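Local coordinates for protein tryptophan halogenase (Shewanella frigidimarina, PDB 2PYX) that probably acts as a flavin-dependent monooxygenase of the tryptophan halogenase family, whose characterised members include FAD-dependent enzymes that halogenate tryptophan, at residues Ser92-Trp97 against Pro359-Ala364; Tyr109-Ser114 against Phe465-Tyr470; Ser249-Asp254 against Asp406-His411. All coordinates share one frame; numbering follows the deposited sequence.

All three interactions converge on the carboxyl group of E361, predicted to bind tryptophan, and illustrate how a site residue is held by pieces from far apart in the chain. Interaction 1 supplies E361 itself. Interaction 2 contributes H111, whose ND1 lies 2.9 Å from E361 OE2, and interaction 3 contributes H411, whose NE2 lies 2.7 Å from the same oxygen. The centre of interaction 1 is about 11 Å from that of interaction 2 and about 12 Å from that of interaction 3; the latter two centres are about 17 Å apart. The predicted active-site K89 has its side chain about 4 Å from that of S92, in interaction 1.

Interaction 1 (Ser92-Trp97 against Pro359-Ala364); sequences SRFINW and PLEASA
S92 and E361 meet through one water, at a point where a sheet strand faces a type II beta turn, in what is probably the substrate site of this tryptophan halogenase fold. The strand is 87-95; the turn, P359 to A362, is closed by A362 N to P359 O at 3.0 Å and leads into helix 363-377. E361 stands third in it, with the positive phi (67°) that this turn type requires.

At the start of the strand segment, S92 OG is too far from E361 OE1 for a direct bond, and the water spans the gap. It lies 2.7 Å from S92 OG and donates to E361 OE1 at 2.6 Å. S92 is also close to K89, the predicted active-site lysine, so the bridge lies beside the predicted active site.

Two residues on, F94 brings its ring tip to both turn residues. CZ lies 3.3 Å from E361 OE2 near the plane of the ring, with the carboxyl plane turned 41° from that of the phenyl. The E361 chain is bent at chi2 (-73°), which folds CD back from a straight course. H411 and H111 hold OE2 by hydrogen bonds, so this one oxygen is gripped from two sequence-distant imidazoles while the phenyl rim lies beside it. The same ring uses CE1 to touch L360 CD1 at 3.6 Å, again near its plane.

W97, past the end of the strand, is packed against F94: F94 CD1 lies 3.6 Å above one indole face, toward the rim. W97 and L360 reach toward each other tip to tip, and the closest atoms are L360 CD2 and W97 CH2, 4.1 Å apart.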
loop_
_atom_site.group_PDB
_atom_site.type_symbol
_atom_site.label_atom_id
_atom_site.label_comp_id
_atom_site.label_asym_id
_atom_site.label_seq_id
_atom_site.Cartn_x
_atom_site.Cartn_y
_atom_site.Cartn_z
ATOM N N SER A 92 -0.323 -6.146 -8.760
ATOM C CA SER A 92 0.835 -6.979 -8.443
ATOM C C SER A 92 0.739 -8.283 -9.208
ATOM O O SER A 92 -0.303 -8.939 -9.205
ATOM C CB SER A 92 0.896 -7.319 -6.959
ATOM O OG SER A 92 1.104 -6.171 -6.149
ATOM N N ARG A 93 1.839 -8.629 -9.880
ATOM C CA ARG A 93 1.936 -9.910 -10.547
ATOM C C ARG A 93 2.841 -10.818 -9.743
ATOM O O ARG A 93 3.981 -10.462 -9.428
ATOM C CB ARG A 93 2.474 -9.802 -11.959
ATOM C CG ARG A 93 2.359 -11.122 -12.734
ATOM C CD ARG A 93 2.832 -10.981 -14.149
ATOM N NE ARG A 93 2.111 -9.938 -14.867
ATOM C CZ ARG A 93 0.874 -10.063 -15.342
ATOM N NH1 ARG A 93 0.211 -11.188 -15.171
ATOM N NH2 ARG A 93 0.298 -9.055 -15.983
ATOM N N PHE A 94 2.296 -11.978 -9.417
ATOM C CA PHE A 94 2.929 -12.972 -8.538
ATOM C C PHE A 94 3.461 -14.119 -9.409
ATOM O O PHE A 94 2.677 -14.788 -10.087
ATOM C CB PHE A 94 1.920 -13.447 -7.505
ATOM C CG PHE A 94 1.546 -12.360 -6.557
ATOM C CD1 PHE A 94 2.395 -12.003 -5.515
ATOM C CD2 PHE A 94 0.380 -11.618 -6.729
ATOM C CE1 PHE A 94 2.075 -10.951 -4.670
ATOM C CE2 PHE A 94 0.067 -10.560 -5.871
ATOM C CZ PHE A 94 0.904 -10.255 -4.832
ATOM N N ILE A 95 4.777 -14.326 -9.350
ATOM C CA ILE A 95 5.480 -15.259 -10.205
ATOM C C ILE A 95 6.066 -16.336 -9.303
ATOM O O ILE A 95 6.741 -16.010 -8.336
ATOM C CB ILE A 95 6.551 -14.509 -11.004
ATOM C CG1 ILE A 95 5.880 -13.364 -11.795
ATOM C CG2 ILE A 95 7.299 -15.457 -11.913
ATOM C CD1 ILE A 95 6.847 -12.378 -12.358
ATOM N N ASN A 96 5.868 -17.601 -9.668
ATOM C CA ASN A 96 6.439 -18.753 -8.995
ATOM C C ASN A 96 6.004 -18.941 -7.542
ATOM O O ASN A 96 6.672 -19.599 -6.776
ATOM C CB ASN A 96 7.971 -18.756 -9.101
ATOM C CG ASN A 96 8.460 -18.919 -10.524
ATOM O OD1 ASN A 96 7.695 -19.280 -11.405
ATOM N ND2 ASN A 96 9.710 -18.569 -10.746
ATOM N N TRP A 97 4.843 -18.408 -7.192
ATOM C CA TRP A 97 4.349 -18.560 -5.830
ATOM C C TRP A 97 3.635 -19.880 -5.618
ATOM O O TRP A 97 3.518 -20.349 -4.485
ATOM C CB TRP A 97 3.364 -17.418 -5.479
ATOM C CG TRP A 97 4.019 -16.191 -5.063
ATOM C CD1 TRP A 97 4.700 -15.282 -5.813
ATOM C CD2 TRP A 97 4.029 -15.694 -3.722
ATOM N NE1 TRP A 97 5.178 -14.257 -5.010
ATOM C CE2 TRP A 97 4.758 -14.488 -3.718
ATOM C CE3 TRP A 97 3.483 -16.173 -2.512
ATOM C CZ2 TRP A 97 4.960 -13.755 -2.555
ATOM C CZ3 TRP A 97 3.680 -15.424 -1.361
ATOM C CH2 TRP A 97 4.420 -14.249 -1.391
ATOM N N PRO A 359 6.390 -5.403 2.445
ATOM C CA PRO A 359 5.596 -4.654 1.470
ATOM C C PRO A 359 4.796 -5.499 0.486
ATOM O O PRO A 359 4.471 -5.037 -0.615
ATOM C CB PRO A 359 6.664 -3.840 0.731
ATOM C CG PRO A 359 7.857 -4.676 0.817
ATOM C CD PRO A 359 7.837 -5.336 2.146
ATOM N N LEU A 360 4.431 -6.720 0.893
ATOM C CA LEU A 360 3.568 -7.565 0.095
ATOM C C LEU A 360 2.216 -6.870 0.100
ATOM O O LEU A 360 1.648 -6.592 1.156
ATOM C CB LEU A 360 3.434 -8.943 0.722
ATOM C CG LEU A 360 2.629 -10.040 0.027
ATOM C CD1 LEU A 360 3.183 -10.298 -1.328
ATOM C CD2 LEU A 360 2.645 -11.325 0.818
ATOM N N GLU A 361 1.707 -6.612 -1.075
ATOM C CA GLU A 361 0.468 -5.880 -1.297
ATOM C C GLU A 361 0.542 -4.401 -0.898
ATOM O O GLU A 361 -0.516 -3.741 -0.833
ATOM C CB GLU A 361 -0.753 -6.560 -0.679
ATOM C CG GLU A 361 -1.026 -7.924 -1.280
ATOM C CD GLU A 361 -1.602 -7.876 -2.682
ATOM O OE1 GLU A 361 -1.950 -6.771 -3.163
ATOM O OE2 GLU A 361 -1.703 -8.949 -3.295
ATOM N N ALA A 362 1.738 -3.874 -0.639
ATOM C CA ALA A 362 1.950 -2.437 -0.529
ATOM C C ALA A 362 0.975 -1.771 0.457
ATOM O O ALA A 362 0.246 -0.832 0.119
ATOM C CB ALA A 362 1.913 -1.782 -1.941
ATOM N N SER A 363 0.989 -2.216 1.696
ATOM C CA SER A 363 0.079 -1.668 2.687
ATOM C C SER A 363 0.547 -0.361 3.270
ATOM O O SER A 363 -0.250 0.378 3.840
ATOM C CB SER A 363 -0.202 -2.681 3.808
ATOM O OG SER A 363 0.961 -2.993 4.536
ATOM N N ALA A 364 1.814 -0.017 3.104
ATOM C CA ALA A 364 2.379 1.089 3.910
ATOM C C ALA A 364 1.766 2.454 3.586
ATOM O O ALA A 364 1.276 3.150 4.497
ATOM C CB ALA A 364 3.878 1.134 3.806
HETATM O O HOH W 1 -1.338 -5.399 -5.335
#

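Interaction 2 (Tyr109-Ser114 against Phe465-Tyr470); sequences YLHPFS and FQYVLY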
loop_
_atom_site.group_PDB
_atom_site.type_symbol
_atom_site.label_atom_id
_atom_site.label_comp_id
_atom_site.label_asym_id
_atom_site.label_seq_id
_atom_site.Cartn_x
_atom_site.Cartn_y
_atom_site.Cartn_z
ATOM N N TYR A 109 0.321 -15.212 -11.851
ATOM C CA TYR A 109 -1.040 -14.687 -11.869
ATOM C C TYR A 109 -1.029 -13.205 -11.482
ATOM O O TYR A 109 -0.065 -12.705 -10.902
ATOM C CB TYR A 109 -1.957 -15.502 -10.958
ATOM C CG TYR A 109 -1.828 -15.141 -9.497
ATOM C CD1 TYR A 109 -2.581 -14.120 -8.942
ATOM C CD2 TYR A 109 -0.902 -15.775 -8.668
ATOM C CE1 TYR A 109 -2.477 -13.792 -7.598
ATOM C CE2 TYR A 109 -0.760 -15.425 -7.312
ATOM C CZ TYR A 109 -1.544 -14.410 -6.789
ATOM O OH TYR A 109 -1.405 -14.064 -5.448
ATOM N N LEU A 110 -2.116 -12.521 -11.835
ATOM C CA LEU A 110 -2.272 -11.100 -11.557
ATOM C C LEU A 110 -3.311 -10.824 -10.488
ATOM O O LEU A 110 -4.380 -11.428 -10.493
ATOM C CB LEU A 110 -2.692 -10.322 -12.825
ATOM C CG LEU A 110 -2.717 -8.795 -12.655
ATOM C CD1 LEU A 110 -1.359 -8.156 -12.344
ATOM C CD2 LEU A 110 -3.371 -8.154 -13.888
ATOM N N HIS A 111 -2.964 -9.912 -9.579
ATOM C CA HIS A 111 -3.906 -9.287 -8.680
ATOM C C HIS A 111 -4.054 -7.868 -9.186
ATOM O O HIS A 111 -3.238 -7.011 -8.878
ATOM C CB HIS A 111 -3.444 -9.349 -7.209
ATOM C CG HIS A 111 -4.306 -8.562 -6.267
ATOM N ND1 HIS A 111 -3.897 -8.215 -4.997
ATOM C CD2 HIS A 111 -5.526 -7.996 -6.431
ATOM C CE1 HIS A 111 -4.844 -7.507 -4.408
ATOM N NE2 HIS A 111 -5.838 -7.346 -5.262
ATOM N N PRO A 112 -5.096 -7.628 -10.017
ATOM C CA PRO A 112 -5.255 -6.309 -10.634
ATOM C C PRO A 112 -5.917 -5.318 -9.682
ATOM O O PRO A 112 -6.602 -5.735 -8.734
ATOM C CB PRO A 112 -6.185 -6.577 -11.797
ATOM C CG PRO A 112 -6.914 -7.723 -11.458
ATOM C CD PRO A 112 -6.171 -8.542 -10.419
ATOM N N PHE A 113 -5.736 -4.020 -9.925
ATOM C CA PHE A 113 -6.483 -2.994 -9.211
ATOM C C PHE A 113 -7.949 -2.844 -9.705
ATOM O O PHE A 113 -8.836 -2.422 -8.922
ATOM C CB PHE A 113 -5.788 -1.629 -9.257
ATOM C CG PHE A 113 -4.580 -1.512 -8.370
ATOM C CD1 PHE A 113 -4.551 -2.150 -7.132
ATOM C CD2 PHE A 113 -3.524 -0.681 -8.722
ATOM C CE1 PHE A 113 -3.448 -2.021 -6.319
ATOM C CE2 PHE A 113 -2.422 -0.530 -7.917
ATOM C CZ PHE A 113 -2.414 -1.201 -6.680
ATOM N N SER A 114 -8.227 -3.201 -10.960
ATOM C CA SER A 114 -9.581 -3.109 -11.486
ATOM C C SER A 114 -10.483 -4.110 -10.787
ATOM O O SER A 114 -10.096 -5.275 -10.588
ATOM C CB SER A 114 -9.622 -3.455 -12.962
ATOM O OG SER A 114 -9.194 -2.413 -13.794
ATOM N N PHE A 465 -9.462 -10.858 -2.452
ATOM C CA PHE A 465 -9.374 -12.214 -1.967
ATOM C C PHE A 465 -9.663 -13.193 -3.085
ATOM O O PHE A 465 -8.997 -14.228 -3.210
ATOM C CB PHE A 465 -10.291 -12.424 -0.773
ATOM C CG PHE A 465 -9.819 -11.722 0.463
ATOM C CD1 PHE A 465 -10.088 -10.378 0.652
ATOM C CD2 PHE A 465 -9.044 -12.387 1.403
ATOM C CE1 PHE A 465 -9.622 -9.721 1.788
ATOM C CE2 PHE A 465 -8.573 -11.744 2.524
ATOM C CZ PHE A 465 -8.870 -10.402 2.719
ATOM N N GLN A 466 -10.642 -12.900 -3.928
ATOM C CA GLN A 466 -10.920 -13.759 -5.077
ATOM C C GLN A 466 -9.737 -13.827 -6.030
ATOM O O GLN A 466 -9.365 -14.898 -6.510
ATOM C CB GLN A 466 -12.143 -13.226 -5.835
ATOM C CG GLN A 466 -13.423 -13.228 -4.993
ATOM C CD GLN A 466 -14.586 -12.512 -5.660
ATOM O OE1 GLN A 466 -14.398 -11.749 -6.625
ATOM N NE2 GLN A 466 -15.807 -12.794 -5.174
ATOM N N TYR A 467 -9.135 -12.684 -6.312
ATOM C CA TYR A 467 -8.032 -12.660 -7.278
ATOM C C TYR A 467 -6.861 -13.510 -6.793
ATOM O O TYR A 467 -6.225 -14.199 -7.582
ATOM C CB TYR A 467 -7.534 -11.254 -7.526
ATOM C CG TYR A 467 -8.381 -10.428 -8.424
ATOM C CD1 TYR A 467 -8.691 -10.857 -9.728
ATOM C CD2 TYR A 467 -8.809 -9.174 -8.034
ATOM C CE1 TYR A 467 -9.454 -10.027 -10.597
ATOM C CE2 TYR A 467 -9.558 -8.336 -8.933
ATOM C CZ TYR A 467 -9.879 -8.791 -10.191
ATOM O OH TYR A 467 -10.598 -7.957 -11.055
ATOM N N VAL A 468 -6.535 -13.424 -5.502
ATOM C CA VAL A 468 -5.441 -14.219 -4.956
ATOM C C VAL A 468 -5.844 -15.685 -4.852
ATOM O O VAL A 468 -5.110 -16.574 -5.316
ATOM C CB VAL A 468 -4.930 -13.650 -3.611
ATOM C CG1 VAL A 468 -3.909 -14.615 -2.960
ATOM C CG2 VAL A 468 -4.276 -12.296 -3.844
ATOM N N LEU A 469 -6.989 -15.972 -4.244
ATOM C CA LEU A 469 -7.408 -17.350 -4.032
ATOM C C LEU A 469 -7.425 -18.119 -5.350
ATOM O O LEU A 469 -6.894 -19.222 -5.449
ATOM C CB LEU A 469 -8.788 -17.374 -3.370
ATOM C CG LEU A 469 -9.286 -18.669 -2.763
ATOM C CD1 LEU A 469 -8.460 -19.097 -1.568
ATOM C CD2 LEU A 469 -10.727 -18.549 -2.311
ATOM N N TYR A 470 -8.087 -17.551 -6.350
ATOM C CA TYR A 470 -8.254 -18.232 -7.630
ATOM C C TYR A 470 -7.089 -18.004 -8.569
ATOM O O TYR A 470 -6.846 -18.826 -9.465
ATOM C CB TYR A 470 -9.598 -17.900 -8.251
ATOM C CG TYR A 470 -10.720 -18.349 -7.330
ATOM C CD1 TYR A 470 -10.837 -19.679 -6.890
ATOM C CD2 TYR A 470 -11.596 -17.420 -6.778
ATOM C CE1 TYR A 470 -11.783 -20.073 -5.980
ATOM C CE2 TYR A 470 -12.581 -17.832 -5.865
ATOM C CZ TYR A 470 -12.683 -19.130 -5.464
ATOM O OH TYR A 470 -13.627 -19.522 -4.546
HETATM O O HOH W 2 -6.211 -13.488 -10.198
#
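H111 and Y467 bring their CA atoms within 5.5 Å where strand 109-112 and helix 465-470 run almost exactly antiparallel, at 175°, with axes 7.8 Å apart. This is helix-on-sheet packing: within the tryptophan halogenase fold, strand 108-112 pairs with strand 87-95, and helix 462-471 lies against it.

Y467 carries most of the contact. The P112 ring sits over one face of the tyrosine, a CH-pi contact in which CD stands 3.3 Å from the Y467 ring centroid and only 5° off its normal, while P112 CG touches Y467 CZ and CE1. Beyond the ring, Y467 OH donates to S114 O at 2.8 Å, tilted from the carbonyl plane, and this bond fixes the far end of the side chain. An alanine here would probably leave S114 O without its hydroxyl donor and open a gap where the ring lies against P112.

H111 CG is anti to the backbone N (chi1 173°), and the imidazole meets the tyrosine ring obliquely, with H111 CD2 3.8 Å from Y467 CD2. H111 NE2 hydrogen-bonds S464 OG while ND1 is taken by E361, so both ring nitrogens have partners and the rotation of the ring is fixed.

A water donates to both L110 O and Y467 O, bridging strand and helix backbones. Toward the start of the strand, Y109 OH faces both methyls of V468, 3.6 Å from CG1 and 3.7 Å from CG2.

Interaction 3 (Ser249-Asp254 against Asp406-His411); sequences SVLFND and DFLKLH
K409 reaches out from near the C-terminal end of the long helix 383-413 to bond V250 O; the contact is a buried packing of the side of that helix on the C-terminal end of the short helix 248-251. The amine NZ donates to V250 O at 2.8 Å, within the carbonyl plane and at a C=O...donor angle of 153°. S431 OG and H426 ND1 are further hydrogen-bond partners of NZ, so a buried amine is satisfied by three groups. A positive charge on it would probably be favoured beside a carbonyl at the C-terminal end of a helix.

The lysine chain leaves with CG anti to the backbone N (chi1 -180°) and then bends at chi2 (60°). CG and CD are thereby set against V250 CG1, beside CB, with K409 CD 3.8 Å from that methyl. In the tryptophan halogenase fold, helix 383-413 is a long element that also supplies residues around the predicted tryptophan-binding E361, and this contact joins it to the segment that leads into strand 255-262. The chain changes course at F252, whose phi is positive just after the helix, and its ring stacks on H426, a second partner of the K409 amine.

One residue further along the short helix from V250, L251 CD2 touches L408 CB at 4.1 Å, the two leucines crossing obliquely. On a different side of the long helix, H411 ND1 donates to F407 O at 2.7 Å, the acceptor lying in the plane of the imidazole. That bond is likely to fix the ring's rotation, leaving NE2 for E361, while H411 CE1 lies 3.6 Å above the centre of the F407 ring.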
loop_
_atom_site.group_PDB
_atom_site.type_symbol
_atom_site.label_atom_id
_atom_site.label_comp_id
_atom_site.label_asym_id
_atom_site.label_seq_id
_atom_site.Cartn_x
_atom_site.Cartn_y
_atom_site.Cartn_z
ATOM N N SER A 249 5.204 -14.559 13.816
ATOM C CA SER A 249 4.829 -15.979 13.907
ATOM C C SER A 249 3.830 -16.395 12.812
ATOM O O SER A 249 3.579 -17.583 12.578
ATOM C CB SER A 249 4.300 -16.339 15.299
ATOM O OG SER A 249 3.035 -15.804 15.488
ATOM N N VAL A 250 3.272 -15.384 12.137
ATOM C CA VAL A 250 2.416 -15.577 10.984
ATOM C C VAL A 250 3.189 -15.449 9.669
ATOM O O VAL A 250 3.082 -16.294 8.800
ATOM C CB VAL A 250 1.241 -14.550 10.991
ATOM C CG1 VAL A 250 0.342 -14.678 9.752
ATOM C CG2 VAL A 250 0.412 -14.714 12.227
ATOM N N LEU A 251 3.932 -14.358 9.493
ATOM C CA LEU A 251 4.557 -14.056 8.197
ATOM C C LEU A 251 6.007 -14.514 8.071
ATOM O O LEU A 251 6.478 -14.639 6.956
ATOM C CB LEU A 251 4.504 -12.564 7.928
ATOM C CG LEU A 251 3.099 -11.976 7.817
ATOM C CD1 LEU A 251 3.172 -10.475 7.617
ATOM C CD2 LEU A 251 2.289 -12.629 6.732
ATOM N N PHE A 252 6.694 -14.702 9.197
ATOM C CA PHE A 252 8.090 -15.190 9.275
ATOM C C PHE A 252 9.130 -14.162 8.854
ATOM O O PHE A 252 10.183 -14.081 9.493
ATOM C CB PHE A 252 8.342 -16.466 8.471
ATOM C CG PHE A 252 7.422 -17.611 8.739
ATOM C CD1 PHE A 252 6.682 -17.726 9.917
ATOM C CD2 PHE A 252 7.332 -18.631 7.804
ATOM C CE1 PHE A 252 5.844 -18.828 10.093
ATOM C CE2 PHE A 252 6.531 -19.695 8.003
ATOM C CZ PHE A 252 5.796 -19.810 9.133
ATOM N N ASN A 253 8.863 -13.434 7.781
ATOM C CA ASN A 253 9.876 -12.547 7.189
ATOM C C ASN A 253 10.236 -11.438 8.128
ATOM O O ASN A 253 9.372 -10.687 8.574
ATOM C CB ASN A 253 9.385 -12.013 5.862
ATOM C CG ASN A 253 9.015 -13.110 4.950
ATOM O OD1 ASN A 253 9.827 -14.047 4.724
ATOM N ND2 ASN A 253 7.855 -13.012 4.362
ATOM N N ASP A 254 11.531 -11.243 8.317
ATOM C CA ASP A 254 12.047 -10.213 9.212
ATOM C C ASP A 254 13.330 -9.580 8.657
ATOM O O ASP A 254 14.059 -8.923 9.396
ATOM C CB ASP A 254 12.281 -10.769 10.627
ATOM C CG ASP A 254 13.282 -11.929 10.682
ATOM O OD1 ASP A 254 13.845 -12.305 9.626
ATOM O OD2 ASP A 254 13.485 -12.443 11.808
ATOM N N ASP A 406 -4.143 -11.296 7.443
ATOM C CA ASP A 406 -4.800 -12.458 6.885
ATOM C C ASP A 406 -4.641 -12.487 5.364
ATOM O O ASP A 406 -4.415 -13.546 4.768
ATOM C CB ASP A 406 -6.307 -12.449 7.213
ATOM C CG ASP A 406 -6.599 -12.811 8.646
ATOM O OD1 ASP A 406 -5.672 -13.126 9.436
ATOM O OD2 ASP A 406 -7.832 -12.784 8.986
ATOM N N PHE A 407 -4.788 -11.331 4.729
ATOM C CA PHE A 407 -4.691 -11.262 3.269
ATOM C C PHE A 407 -3.273 -11.622 2.816
ATOM O O PHE A 407 -3.084 -12.392 1.870
ATOM C CB PHE A 407 -5.121 -9.888 2.726
ATOM C CG PHE A 407 -5.111 -9.811 1.218
ATOM C CD1 PHE A 407 -5.732 -10.778 0.453
ATOM C CD2 PHE A 407 -4.455 -8.779 0.570
ATOM C CE1 PHE A 407 -5.728 -10.698 -0.951
ATOM C CE2 PHE A 407 -4.461 -8.686 -0.816
ATOM C CZ PHE A 407 -5.092 -9.649 -1.568
ATOM N N LEU A 408 -2.269 -11.046 3.473
ATOM C CA LEU A 408 -0.879 -11.394 3.135
ATOM C C LEU A 408 -0.621 -12.861 3.368
ATOM O O LEU A 408 -0.091 -13.550 2.515
ATOM C CB LEU A 408 0.092 -10.548 3.930
ATOM C CG LEU A 408 0.428 -9.194 3.301
ATOM C CD1 LEU A 408 -0.783 -8.333 2.954
ATOM C CD2 LEU A 408 1.416 -8.428 4.179
ATOM N N LYS A 409 -1.033 -13.370 4.529
ATOM C CA LYS A 409 -0.798 -14.789 4.842
ATOM C C LYS A 409 -1.449 -15.715 3.815
ATOM O O LYS A 409 -0.889 -16.772 3.474
ATOM C CB LYS A 409 -1.308 -15.104 6.237
ATOM C CG LYS A 409 -1.103 -16.561 6.677
ATOM C CD LYS A 409 0.417 -16.958 6.687
ATOM C CE LYS A 409 0.588 -18.351 7.264
ATOM N NZ LYS A 409 2.007 -18.657 7.715
ATOM N N LEU A 410 -2.637 -15.347 3.326
ATOM C CA LEU A 410 -3.323 -16.121 2.279
ATOM C C LEU A 410 -2.397 -16.441 1.105
ATOM O O LEU A 410 -2.490 -17.498 0.518
ATOM C CB LEU A 410 -4.539 -15.322 1.747
ATOM C CG LEU A 410 -5.399 -16.024 0.672
ATOM C CD1 LEU A 410 -6.042 -17.269 1.171
ATOM C CD2 LEU A 410 -6.497 -15.072 0.133
ATOM N N HIS A 411 -1.559 -15.471 0.713
ATOM C CA HIS A 411 -0.674 -15.624 -0.438
ATOM C C HIS A 411 0.249 -16.813 -0.228
ATOM O O HIS A 411 0.620 -17.490 -1.212
ATOM C CB HIS A 411 0.181 -14.389 -0.685
ATOM C CG HIS A 411 -0.570 -13.164 -1.132
ATOM N ND1 HIS A 411 -1.533 -12.552 -0.345
ATOM C CD2 HIS A 411 -0.472 -12.416 -2.257
ATOM C CE1 HIS A 411 -1.966 -11.464 -0.972
ATOM N NE2 HIS A 411 -1.338 -11.356 -2.131
#